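Local coordinates for beta-glucosidase (PDB 6JXG), which probably hydrolyses terminal, non-reducing beta-D-glucosyl residues with release of beta-D-glucose, as a secreted family 3 glycoside hydrolase of cellulose breakdown, at residues A[567-572]-A[700-705]; A[347-352]-A[405-410]; A[33-38]-A[307-312]; A[608-613]-A[671-676]. One frame throughout, in Å; residues are numbered along the deposited sequence.

Overall arrangement
Four separate contacts, none touching another, are spread over this single-chain family 3 enzyme. Along the chain, interaction 3 (33-38 with 307-312) closes first, around most of the TIM-barrel-like N-terminal domain; interaction 2 (347-352 with 405-410) follows at the outermost strand pair of the mixed sheet in the next domain. Interaction 1 (567-572 with 700-705) then joins that second domain to the fibronectin type III-like domain, and interaction 4 (608-613 with 671-676) is nested inside its loop. Centres of interactions 1 and 4 lie about 26 Å apart; those of 2 and 4, about 54 Å. Interaction 1 thus bridges two domains, while interaction 4 holds the last one together, its Arg671 reaching helix 184-191.

Interaction 1. Residues A[567-572]-A[700-705]; sequences IQPRFE and SSRDIR
The interface between the family 3 C-terminal domain and the fibronectin type III-like domain is crossed here, where the loop after helix 559-564 meets the turn leading into strand 704-711. Its polar core is a short hydrogen bond, 2.5 Å from Ser700 OG to Glu572 OE2, the hydroxyl donating to the anti lone pair of the carboxylate. Glu572 reaches it with CG in the crowded position between backbone N and carbonyl carbon (chi1 69°) and a chain bent at chi2 (-89°). Ser700 OG in turn accepts from Arg702 N at 2.9 Å and from Asp703 N at 2.8 Å, so the hydroxyl is gripped by three bonds and its rotation is fixed. Arg702 CB lies against Glu572 CG at 3.9 Å, and from there the arginine runs extended from CG to NE, crossing the glutamate obliquely. Its guanidinium comes tip to tip with Pro569, whose CD sits over the centre of one face, 3.4 Å from Arg702 CZ. Ile567 O approaches Arg702 NH2 to 3.1 Å, while the charge itself is paired with Asp563 of helix 559-564. Ser701 OG passes Glu572 CB at 3.6 Å and bonds to Phe573 O. An ST turn and an ST motif coincide at Ser700, and Glu572 of the family 3 C-terminal domain binds the hydroxyl on which both are built, at a domain-domain interface.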
# COMPACT_ATOMS: atom_id res chain seq x y z
N ILE A 567 3.43 -6.09 -25.29
CA ILE A 567 2.33 -6.99 -25.01
C ILE A 567 1.13 -6.13 -24.70
O ILE A 567 1.24 -5.24 -23.86
CB ILE A 567 2.63 -7.91 -23.78
CG1 ILE A 567 3.80 -8.82 -24.09
CG2 ILE A 567 1.37 -8.68 -23.44
CD1 ILE A 567 4.47 -9.54 -22.92
N GLN A 568 0.01 -6.35 -25.40
CA GLN A 568 -1.19 -5.61 -25.12
C GLN A 568 -1.87 -6.21 -23.86
O GLN A 568 -2.23 -7.39 -23.84
CB GLN A 568 -2.21 -5.64 -26.29
CG GLN A 568 -1.88 -4.73 -27.47
CD GLN A 568 -1.40 -5.55 -28.66
OE1 GLN A 568 -2.11 -6.45 -29.13
NE2 GLN A 568 -0.18 -5.25 -29.15
N PRO A 569 -2.10 -5.36 -22.85
CA PRO A 569 -2.81 -5.86 -21.70
C PRO A 569 -4.25 -5.83 -22.05
O PRO A 569 -4.62 -5.23 -23.09
CB PRO A 569 -2.45 -4.81 -20.60
CG PRO A 569 -1.96 -3.57 -21.30
CD PRO A 569 -1.66 -3.96 -22.72
N ARG A 570 -5.10 -6.36 -21.16
CA ARG A 570 -6.53 -6.17 -21.34
C ARG A 570 -6.93 -4.81 -20.83
O ARG A 570 -7.56 -4.04 -21.56
CB ARG A 570 -7.30 -7.27 -20.68
CG ARG A 570 -8.79 -7.04 -20.62
CD ARG A 570 -9.37 -6.82 -22.05
NE ARG A 570 -9.25 -8.04 -22.83
CZ ARG A 570 -9.24 -8.10 -24.16
NH1 ARG A 570 -9.35 -7.02 -24.91
NH2 ARG A 570 -9.11 -9.26 -24.76
N PHE A 571 -6.57 -4.49 -19.59
CA PHE A 571 -6.74 -3.14 -19.05
C PHE A 571 -5.37 -2.73 -18.49
O PHE A 571 -4.81 -3.46 -17.65
CB PHE A 571 -7.80 -3.15 -17.97
CG PHE A 571 -9.14 -3.67 -18.45
CD1 PHE A 571 -9.84 -2.98 -19.41
CD2 PHE A 571 -9.69 -4.81 -17.88
CE1 PHE A 571 -11.11 -3.44 -19.86
CE2 PHE A 571 -10.94 -5.25 -18.30
CZ PHE A 571 -11.63 -4.57 -19.30
N GLU A 572 -4.84 -1.63 -19.02
CA GLU A 572 -3.54 -1.16 -18.65
C GLU A 572 -3.48 -0.47 -17.29
O GLU A 572 -4.49 0.05 -16.75
CB GLU A 572 -3.01 -0.22 -19.75
CG GLU A 572 -3.75 1.11 -19.84
CD GLU A 572 -4.99 1.15 -20.76
OE1 GLU A 572 -5.51 0.09 -21.15
OE2 GLU A 572 -5.43 2.28 -21.03
N SER A 700 -4.17 7.26 -18.98
CA SER A 700 -3.68 5.95 -18.60
C SER A 700 -2.26 5.81 -19.15
O SER A 700 -1.79 6.70 -19.84
CB SER A 700 -4.57 4.77 -19.09
OG SER A 700 -4.19 4.36 -20.36
N SER A 701 -1.56 4.73 -18.77
CA SER A 701 -0.29 4.40 -19.38
C SER A 701 -0.35 4.15 -20.87
O SER A 701 0.70 4.09 -21.49
CB SER A 701 0.41 3.15 -18.75
OG SER A 701 -0.29 1.93 -18.89
N ARG A 702 -1.50 3.93 -21.44
CA ARG A 702 -1.65 3.75 -22.88
C ARG A 702 -2.57 4.74 -23.58
O ARG A 702 -2.43 4.88 -24.80
CB ARG A 702 -2.07 2.29 -23.21
CG ARG A 702 -0.89 1.37 -22.94
CD ARG A 702 -1.06 -0.01 -23.48
NE ARG A 702 0.09 -0.79 -23.09
CZ ARG A 702 0.68 -1.72 -23.86
NH1 ARG A 702 0.18 -2.10 -25.09
NH2 ARG A 702 1.74 -2.25 -23.40
N ASP A 703 -3.47 5.43 -22.85
CA ASP A 703 -4.34 6.47 -23.45
C ASP A 703 -3.68 7.87 -23.37
O ASP A 703 -4.02 8.75 -22.54
CB ASP A 703 -5.69 6.40 -22.79
CG ASP A 703 -6.72 7.28 -23.41
OD1 ASP A 703 -6.44 7.84 -24.49
OD2 ASP A 703 -7.84 7.43 -22.87
N ILE A 704 -2.64 8.00 -24.17
CA ILE A 704 -1.82 9.15 -24.20
C ILE A 704 -2.44 10.15 -25.18
O ILE A 704 -2.67 9.86 -26.38
CB ILE A 704 -0.40 8.81 -24.63
CG1 ILE A 704 0.28 7.86 -23.61
CG2 ILE A 704 0.40 10.11 -24.73
CD1 ILE A 704 0.32 8.38 -22.17
N ARG A 705 -2.70 11.34 -24.66
CA ARG A 705 -3.40 12.33 -25.39
C ARG A 705 -2.48 13.46 -25.84
O ARG A 705 -2.83 14.14 -26.78
CB ARG A 705 -4.49 12.94 -24.54
CG ARG A 705 -5.43 11.90 -23.97
CD ARG A 705 -6.38 11.33 -25.01
NE ARG A 705 -7.34 10.48 -24.30
CZ ARG A 705 -8.46 10.90 -23.72
NH1 ARG A 705 -8.92 12.14 -23.86
NH2 ARG A 705 -9.20 10.03 -23.07

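Interaction 2. Residues A[347-352]-A[405-410]; sequences KKPASL and QAQGTK. With MAN (alpha-D-mannopyranose), chain E.
Two backbone hydrogen bonds hold this contact: Lys410 N to Ala350 O at 3.0 Å, almost straight at 171°, and Leu352 N to Lys410 O at 2.8 Å. The second donor arrives nearly along the C=O axis, whereas the first stands above the plane of the Ala350 carbonyl. Between them Ser351 pairs with Lys410 in a parallel bridge, and Ser351 CA adds a CA-H...O contact of 3.2 Å to Lys410 O. Both side chains lie on the same face of the sheet; Ser351 OG is taken by the backbone N of Glu430.

Further back, Gln407 OE1 accepts a weak bond from Lys348 N, 3.2 Å long and bent. The glutamine gets there with CG beside its own backbone N (chi1 -57°) and an extended chain beyond, crossing the Lys348 side chain at about a right angle. Thr409 points toward the other segment: its methyl CG2 lies obliquely against the proline ring, 4.1 Å from Pro349 CD, while OG1 passes Leu352 CB at 3.9 Å. Pro349 also brings CB to 3.8 Å from C1 of a mannose attached to the protein, and Lys347 CE nears the sugar's O6; Lys347 NZ itself bonds to Lys342 O. Helix 396-406 ends in a Schellman motif with Gly408, at positive phi, as the C-prime residue, and the chain turns directly into strand 410-414. Strand 351-355, helix 396-406 and strand 410-414 thus form a beta-alpha-beta crossover, joined here where its two parallel strands begin, the second being an outermost strand of the mixed sheet.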
# COMPACT_ATOMS: atom_id res chain seq x y z
N LYS A 347 -30.83 3.05 -13.03
CA LYS A 347 -31.81 4.12 -13.15
C LYS A 347 -33.22 3.52 -13.11
O LYS A 347 -33.84 3.31 -14.15
CB LYS A 347 -31.55 4.86 -14.46
CG LYS A 347 -31.60 3.94 -15.67
CD LYS A 347 -30.37 3.92 -16.61
CE LYS A 347 -30.07 2.45 -16.96
NZ LYS A 347 -29.39 2.02 -18.22
N LYS A 348 -33.70 3.21 -11.93
CA LYS A 348 -35.08 2.75 -11.76
C LYS A 348 -35.42 1.47 -12.44
O LYS A 348 -36.50 1.34 -13.03
CB LYS A 348 -36.10 3.83 -12.17
CG LYS A 348 -35.89 5.14 -11.45
CD LYS A 348 -37.06 6.08 -11.65
CE LYS A 348 -36.83 7.36 -10.86
NZ LYS A 348 -37.25 8.53 -11.67
N PRO A 349 -34.53 0.47 -12.34
CA PRO A 349 -34.92 -0.83 -12.94
C PRO A 349 -36.15 -1.43 -12.23
O PRO A 349 -36.39 -1.10 -11.10
CB PRO A 349 -33.69 -1.69 -12.76
CG PRO A 349 -32.94 -1.07 -11.63
CD PRO A 349 -33.27 0.40 -11.59
N ALA A 350 -36.94 -2.24 -12.94
CA ALA A 350 -38.19 -2.79 -12.39
C ALA A 350 -37.81 -3.88 -11.39
O ALA A 350 -38.48 -4.08 -10.40
CB ALA A 350 -39.05 -3.40 -13.51
N SER A 351 -36.72 -4.58 -11.69
CA SER A 351 -36.29 -5.69 -10.86
C SER A 351 -34.79 -5.90 -11.00
O SER A 351 -34.24 -5.57 -12.06
CB SER A 351 -37.03 -6.94 -11.29
OG SER A 351 -36.75 -7.18 -12.63
N LEU A 352 -34.16 -6.46 -9.96
CA LEU A 352 -32.71 -6.61 -9.88
C LEU A 352 -32.39 -7.88 -9.14
O LEU A 352 -32.86 -8.04 -8.03
CB LEU A 352 -32.20 -5.43 -9.07
CG LEU A 352 -30.97 -4.63 -9.40
CD1 LEU A 352 -30.67 -4.41 -10.88
CD2 LEU A 352 -31.12 -3.29 -8.66
N GLN A 405 -35.48 -0.16 -2.80
CA GLN A 405 -36.86 -0.02 -2.23
C GLN A 405 -37.43 1.36 -2.56
O GLN A 405 -38.52 1.42 -3.11
CB GLN A 405 -36.92 -0.30 -0.73
CG GLN A 405 -36.84 -1.80 -0.48
CD GLN A 405 -36.68 -2.18 0.98
OE1 GLN A 405 -36.51 -1.33 1.86
NE2 GLN A 405 -36.73 -3.46 1.25
N ALA A 406 -36.67 2.42 -2.31
CA ALA A 406 -37.10 3.79 -2.66
C ALA A 406 -37.51 3.94 -4.13
O ALA A 406 -38.33 4.77 -4.45
CB ALA A 406 -36.05 4.84 -2.33
N GLN A 407 -36.90 3.19 -5.04
CA GLN A 407 -37.28 3.23 -6.46
C GLN A 407 -38.32 2.16 -6.85
O GLN A 407 -38.63 1.99 -7.99
CB GLN A 407 -36.06 3.09 -7.33
CG GLN A 407 -35.05 4.15 -7.00
CD GLN A 407 -33.87 4.08 -7.91
OE1 GLN A 407 -33.73 3.17 -8.70
NE2 GLN A 407 -33.02 5.07 -7.80
N GLY A 408 -38.82 1.44 -5.87
CA GLY A 408 -39.77 0.35 -6.13
C GLY A 408 -39.21 -0.76 -7.00
O GLY A 408 -39.96 -1.50 -7.63
N THR A 409 -37.89 -0.94 -7.03
CA THR A 409 -37.40 -2.11 -7.76
C THR A 409 -37.52 -3.34 -6.89
O THR A 409 -37.29 -3.31 -5.72
CB THR A 409 -35.99 -1.98 -8.42
OG1 THR A 409 -35.06 -2.99 -7.98
CG2 THR A 409 -35.48 -0.66 -8.36
N LYS A 410 -37.86 -4.45 -7.51
CA LYS A 410 -38.02 -5.69 -6.83
C LYS A 410 -36.65 -6.37 -6.78
O LYS A 410 -35.93 -6.36 -7.80
CB LYS A 410 -39.02 -6.53 -7.62
CG LYS A 410 -39.60 -7.73 -6.89
CD LYS A 410 -38.92 -9.02 -7.32
CE LYS A 410 -39.36 -10.21 -6.49
NZ LYS A 410 -39.20 -9.98 -5.01
C1 MAN E . -31.48 -3.49 -15.34
C2 MAN E . -32.19 -3.40 -16.70
C3 MAN E . -31.30 -3.02 -17.89
C4 MAN E . -30.37 -1.87 -17.53
C5 MAN E . -29.61 -2.36 -16.33
C6 MAN E . -28.47 -1.43 -15.97
O2 MAN E . -33.11 -2.38 -16.54
O3 MAN E . -32.19 -2.61 -18.90
O4 MAN E . -29.48 -1.50 -18.59
O5 MAN E . -30.48 -2.51 -15.23
O6 MAN E . -28.96 -0.17 -15.55

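Interaction 3. Residues A[33-38]-A[307-312]; sequences GWEKGP and SSWNGG
Two loops of the enzyme meet around an aromatic cluster, the one after helix 22-29 and the one after helix 278-294. Trp309 is central, its indole held between Glu35 CG and Ser308 CB. Glu35 CG stands over the six-membered ring, 3.5 Å from the centroid and 4° off the normal, a textbook CH-pi contact. The glutamate chain is extended beyond CG, which lets its carboxylate stack over the same ring system with the planes only 16° apart. Ser308 CB sits against the opposite face.

At the rim, Trp309 NE1 donates to Gly37 O at 2.7 Å; the acceptor lies in the ring plane and the donor in the carbonyl plane, so the indole cannot readily rotate. From its far end the six-membered ring turns an edge toward the face of Trp34 in a T-shaped pair, with centroids 5.2 Å apart and planes at 69°. The closest atoms are Trp34 CH2 and Trp309 CH2, at 3.7 Å.

Beside this, Pro38 O accepts twice from one residue, Ser308 N and Ser308 OG each at 2.8 Å, both in the carbonyl plane. Ser308 OG is also bonded to Gln57, and Ser307 OG accepts from Trp309 N, an ST turn. Trp34 continues the aromatic cluster, meeting Phe256 edge-to-face and Trp233 with planes about perpendicular, while Phe65 meets Trp309. Loop is pinned to loop through the successive carbonyls of Gly37 and Pro38, while the ST turn shapes the 307-312 side; the T-shaped tryptophan pair leads into the aromatic cluster.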
# COMPACT_ATOMS: atom_id res chain seq x y z
N GLY A 33 9.13 -9.86 24.82
CA GLY A 33 8.67 -11.19 24.57
C GLY A 33 7.31 -11.20 23.90
O GLY A 33 6.45 -10.37 24.21
N TRP A 34 7.07 -12.21 23.08
CA TRP A 34 5.77 -12.34 22.39
C TRP A 34 4.59 -12.51 23.37
O TRP A 34 4.63 -13.35 24.24
CB TRP A 34 5.85 -13.50 21.41
CG TRP A 34 4.60 -13.82 20.69
CD1 TRP A 34 4.00 -15.01 20.67
CD2 TRP A 34 3.84 -12.96 19.81
NE1 TRP A 34 2.87 -14.95 19.89
CE2 TRP A 34 2.75 -13.69 19.34
CE3 TRP A 34 3.98 -11.59 19.41
CZ2 TRP A 34 1.78 -13.16 18.43
CZ3 TRP A 34 2.99 -11.03 18.53
CH2 TRP A 34 1.88 -11.82 18.06
N GLU A 35 3.57 -11.66 23.22
CA GLU A 35 2.39 -11.58 24.09
C GLU A 35 2.63 -11.25 25.53
O GLU A 35 1.67 -11.22 26.30
CB GLU A 35 1.50 -12.84 23.98
CG GLU A 35 1.16 -13.10 22.54
CD GLU A 35 0.14 -14.22 22.35
OE1 GLU A 35 -0.37 -14.70 23.36
OE2 GLU A 35 -0.12 -14.59 21.22
N LYS A 36 3.83 -10.84 25.90
CA LYS A 36 4.08 -10.53 27.30
C LYS A 36 3.56 -9.12 27.64
O LYS A 36 2.95 -8.92 28.71
CB LYS A 36 5.58 -10.61 27.66
CG LYS A 36 6.26 -11.99 27.54
CD LYS A 36 5.63 -13.06 28.44
CE LYS A 36 4.89 -14.22 27.70
NZ LYS A 36 3.53 -14.49 28.28
N GLY A 37 3.81 -8.14 26.76
CA GLY A 37 3.14 -6.87 26.83
C GLY A 37 1.78 -6.86 26.19
O GLY A 37 1.33 -7.87 25.62
N PRO A 38 1.07 -5.73 26.28
CA PRO A 38 -0.28 -5.68 25.78
C PRO A 38 -0.37 -5.44 24.26
O PRO A 38 -1.37 -5.76 23.64
CB PRO A 38 -0.88 -4.48 26.48
CG PRO A 38 0.28 -3.56 26.66
CD PRO A 38 1.41 -4.50 27.05
N SER A 307 -5.63 -4.60 26.09
CA SER A 307 -4.69 -5.67 25.67
C SER A 307 -5.08 -6.21 24.32
O SER A 307 -6.27 -6.43 24.01
CB SER A 307 -4.69 -6.83 26.71
OG SER A 307 -3.82 -7.93 26.47
N SER A 308 -4.05 -6.55 23.51
CA SER A 308 -4.27 -7.33 22.28
C SER A 308 -4.83 -8.71 22.53
O SER A 308 -5.39 -9.32 21.62
CB SER A 308 -2.91 -7.45 21.57
OG SER A 308 -2.47 -6.15 21.08
N TRP A 309 -4.65 -9.26 23.73
CA TRP A 309 -4.82 -10.71 23.94
C TRP A 309 -6.09 -11.01 24.79
O TRP A 309 -6.37 -12.16 25.08
CB TRP A 309 -3.58 -11.30 24.61
CG TRP A 309 -2.30 -10.64 24.18
CD1 TRP A 309 -1.48 -9.84 24.92
CD2 TRP A 309 -1.78 -10.62 22.84
NE1 TRP A 309 -0.46 -9.34 24.14
CE2 TRP A 309 -0.59 -9.84 22.87
CE3 TRP A 309 -2.15 -11.24 21.66
CZ2 TRP A 309 0.12 -9.59 21.75
CZ3 TRP A 309 -1.39 -11.03 20.55
CH2 TRP A 309 -0.27 -10.24 20.60
N ASN A 310 -6.84 -9.99 25.17
CA ASN A 310 -8.08 -10.21 26.01
C ASN A 310 -9.33 -9.93 25.26
O ASN A 310 -10.37 -9.70 25.87
CB ASN A 310 -7.99 -9.28 27.29
CG ASN A 310 -8.27 -7.82 27.00
OD1 ASN A 310 -8.33 -7.47 25.84
ND2 ASN A 310 -8.40 -6.94 28.04
N GLY A 311 -9.23 -9.90 23.92
CA GLY A 311 -10.31 -9.56 22.99
C GLY A 311 -10.22 -8.14 22.49
O GLY A 311 -11.12 -7.67 21.82
N GLY A 312 -9.16 -7.42 22.87
CA GLY A 312 -8.99 -6.03 22.45
C GLY A 312 -9.78 -5.05 23.28
O GLY A 312 -10.23 -4.01 22.78

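Interaction 4. Residues A[608-613]-A[671-676]; sequences GLYDIV and RRKDLS
Gly608 offers its carbonyl to the side of Arg672: NE at 3.0 Å and NH2 at 3.2 Å both donate to Gly608 O, the NH2 bond lying on a lone pair and NE coming from above the carbonyl plane. Asp611 N adds a third bond to this oxygen. Leu609 follows, its O accepting from Lys673 N at 2.8 Å on a lone pair, while its CB touches Lys673 CB.

Tyr610 points CB away but swings its ring back alongside Arg671, with NH1 of the arginine near the ring plane at the edge, 4.1 Å from Tyr610 CD1; the tyrosine hydroxyl is bonded to Gly604 O. Arg671 itself is held side-on by Asp674, and its NH1 makes a salt bridge to Asp188 of helix 184-191.

At Asp611 the chain enters strand 612-622 of the fibronectin type III-like domain's three-stranded antiparallel sheet, one of whose outer strands, 663-671, ends opposite. Asp611 O accepts from Arg672 N at 3.0 Å, nearly along the C=O axis. The Asp611 side chain runs beside Arg672, and OD2 closes a salt bridge to NH2 at 2.7 Å in the guanidinium plane, although the carboxylate is turned 82° to it. Ile612 forms a non-hydrogen-bonded pair with Arg671 and rests its CD1 against Arg671 CG. Val613, finally, points toward the other segment and splits its branches: CG1 lies over one face of the Arg672 guanidinium, off centre, and CG2 packs on Leu675 CD1 at 3.8 Å.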
# COMPACT_ATOMS: atom_id res chain seq x y z
N GLY A 608 19.64 17.66 -3.35
CA GLY A 608 19.23 18.13 -4.67
C GLY A 608 18.29 17.18 -5.41
O GLY A 608 17.61 17.59 -6.33
N LEU A 609 18.32 15.90 -5.08
CA LEU A 609 17.37 14.96 -5.66
C LEU A 609 15.91 15.35 -5.59
O LEU A 609 15.10 15.02 -6.53
CB LEU A 609 17.60 13.56 -5.12
CG LEU A 609 18.88 12.83 -5.51
CD1 LEU A 609 18.82 11.41 -4.98
CD2 LEU A 609 19.16 12.83 -6.99
N TYR A 610 15.52 16.03 -4.52
CA TYR A 610 14.18 16.37 -4.26
C TYR A 610 13.87 17.83 -4.60
O TYR A 610 12.76 18.24 -4.42
CB TYR A 610 13.82 16.04 -2.77
CG TYR A 610 14.08 14.58 -2.46
CD1 TYR A 610 13.11 13.64 -2.63
CD2 TYR A 610 15.34 14.15 -2.05
CE1 TYR A 610 13.36 12.30 -2.39
CE2 TYR A 610 15.60 12.83 -1.86
CZ TYR A 610 14.57 11.91 -2.00
OH TYR A 610 14.83 10.59 -1.79
N ASP A 611 14.79 18.61 -5.17
CA ASP A 611 14.40 19.93 -5.63
C ASP A 611 13.41 19.79 -6.82
O ASP A 611 13.62 18.94 -7.69
CB ASP A 611 15.62 20.68 -6.23
CG ASP A 611 16.72 21.04 -5.19
OD1 ASP A 611 16.39 21.21 -4.03
OD2 ASP A 611 17.89 21.16 -5.62
N ILE A 612 12.43 20.68 -6.93
CA ILE A 612 11.57 20.74 -8.08
C ILE A 612 12.35 21.44 -9.21
O ILE A 612 12.80 22.55 -9.03
CB ILE A 612 10.30 21.45 -7.75
CG1 ILE A 612 9.53 20.67 -6.68
CG2 ILE A 612 9.48 21.67 -9.01
CD1 ILE A 612 9.04 19.32 -7.18
N VAL A 613 12.60 20.75 -10.31
CA VAL A 613 13.38 21.32 -11.42
C VAL A 613 12.53 21.68 -12.63
O VAL A 613 12.97 22.43 -13.48
CB VAL A 613 14.57 20.43 -11.82
CG1 VAL A 613 15.52 20.30 -10.61
CG2 VAL A 613 14.15 19.05 -12.25
N ARG A 671 10.61 16.43 -9.64
CA ARG A 671 11.84 16.49 -8.85
C ARG A 671 13.01 16.14 -9.75
O ARG A 671 12.86 15.42 -10.73
CB ARG A 671 11.76 15.48 -7.70
CG ARG A 671 10.69 15.76 -6.65
CD ARG A 671 10.49 14.57 -5.76
NE ARG A 671 10.05 13.39 -6.55
CZ ARG A 671 9.78 12.23 -5.97
NH1 ARG A 671 9.86 12.09 -4.65
NH2 ARG A 671 9.47 11.21 -6.72
N ARG A 672 14.20 16.57 -9.41
CA ARG A 672 15.36 16.13 -10.14
C ARG A 672 15.43 14.62 -10.25
O ARG A 672 15.77 14.08 -11.30
CB ARG A 672 16.66 16.71 -9.46
CG ARG A 672 17.95 16.23 -10.12
CD ARG A 672 19.20 17.15 -9.93
NE ARG A 672 18.94 18.17 -8.97
CZ ARG A 672 18.87 19.48 -9.11
NH1 ARG A 672 19.19 20.15 -10.19
NH2 ARG A 672 18.51 20.13 -8.05
N LYS A 673 15.13 13.91 -9.15
CA LYS A 673 15.13 12.45 -9.12
C LYS A 673 14.19 11.85 -10.16
O LYS A 673 14.45 10.79 -10.67
CB LYS A 673 14.74 11.93 -7.72
CG LYS A 673 15.12 10.48 -7.56
CD LYS A 673 14.80 9.98 -6.12
CE LYS A 673 15.30 8.58 -5.88
NZ LYS A 673 15.01 8.03 -4.51
N ASP A 674 13.10 12.54 -10.44
CA ASP A 674 12.09 12.02 -11.36
C ASP A 674 12.61 11.96 -12.80
O ASP A 674 12.06 11.22 -13.63
CB ASP A 674 10.84 12.90 -11.29
CG ASP A 674 10.11 12.76 -9.97
OD1 ASP A 674 10.10 11.60 -9.50
OD2 ASP A 674 9.60 13.80 -9.42
N LEU A 675 13.68 12.73 -13.04
CA LEU A 675 14.33 12.85 -14.33
C LEU A 675 15.71 12.22 -14.35
O LEU A 675 16.48 12.46 -15.30
CB LEU A 675 14.45 14.32 -14.72
CG LEU A 675 13.12 15.05 -14.83
CD1 LEU A 675 13.36 16.54 -14.96
CD2 LEU A 675 12.27 14.55 -15.99
N SER A 676 15.97 11.30 -13.43
CA SER A 676 17.27 10.68 -13.27
C SER A 676 17.20 9.18 -13.41
O SER A 676 16.11 8.53 -13.47
CB SER A 676 17.82 10.98 -11.87
OG SER A 676 17.98 12.37 -11.71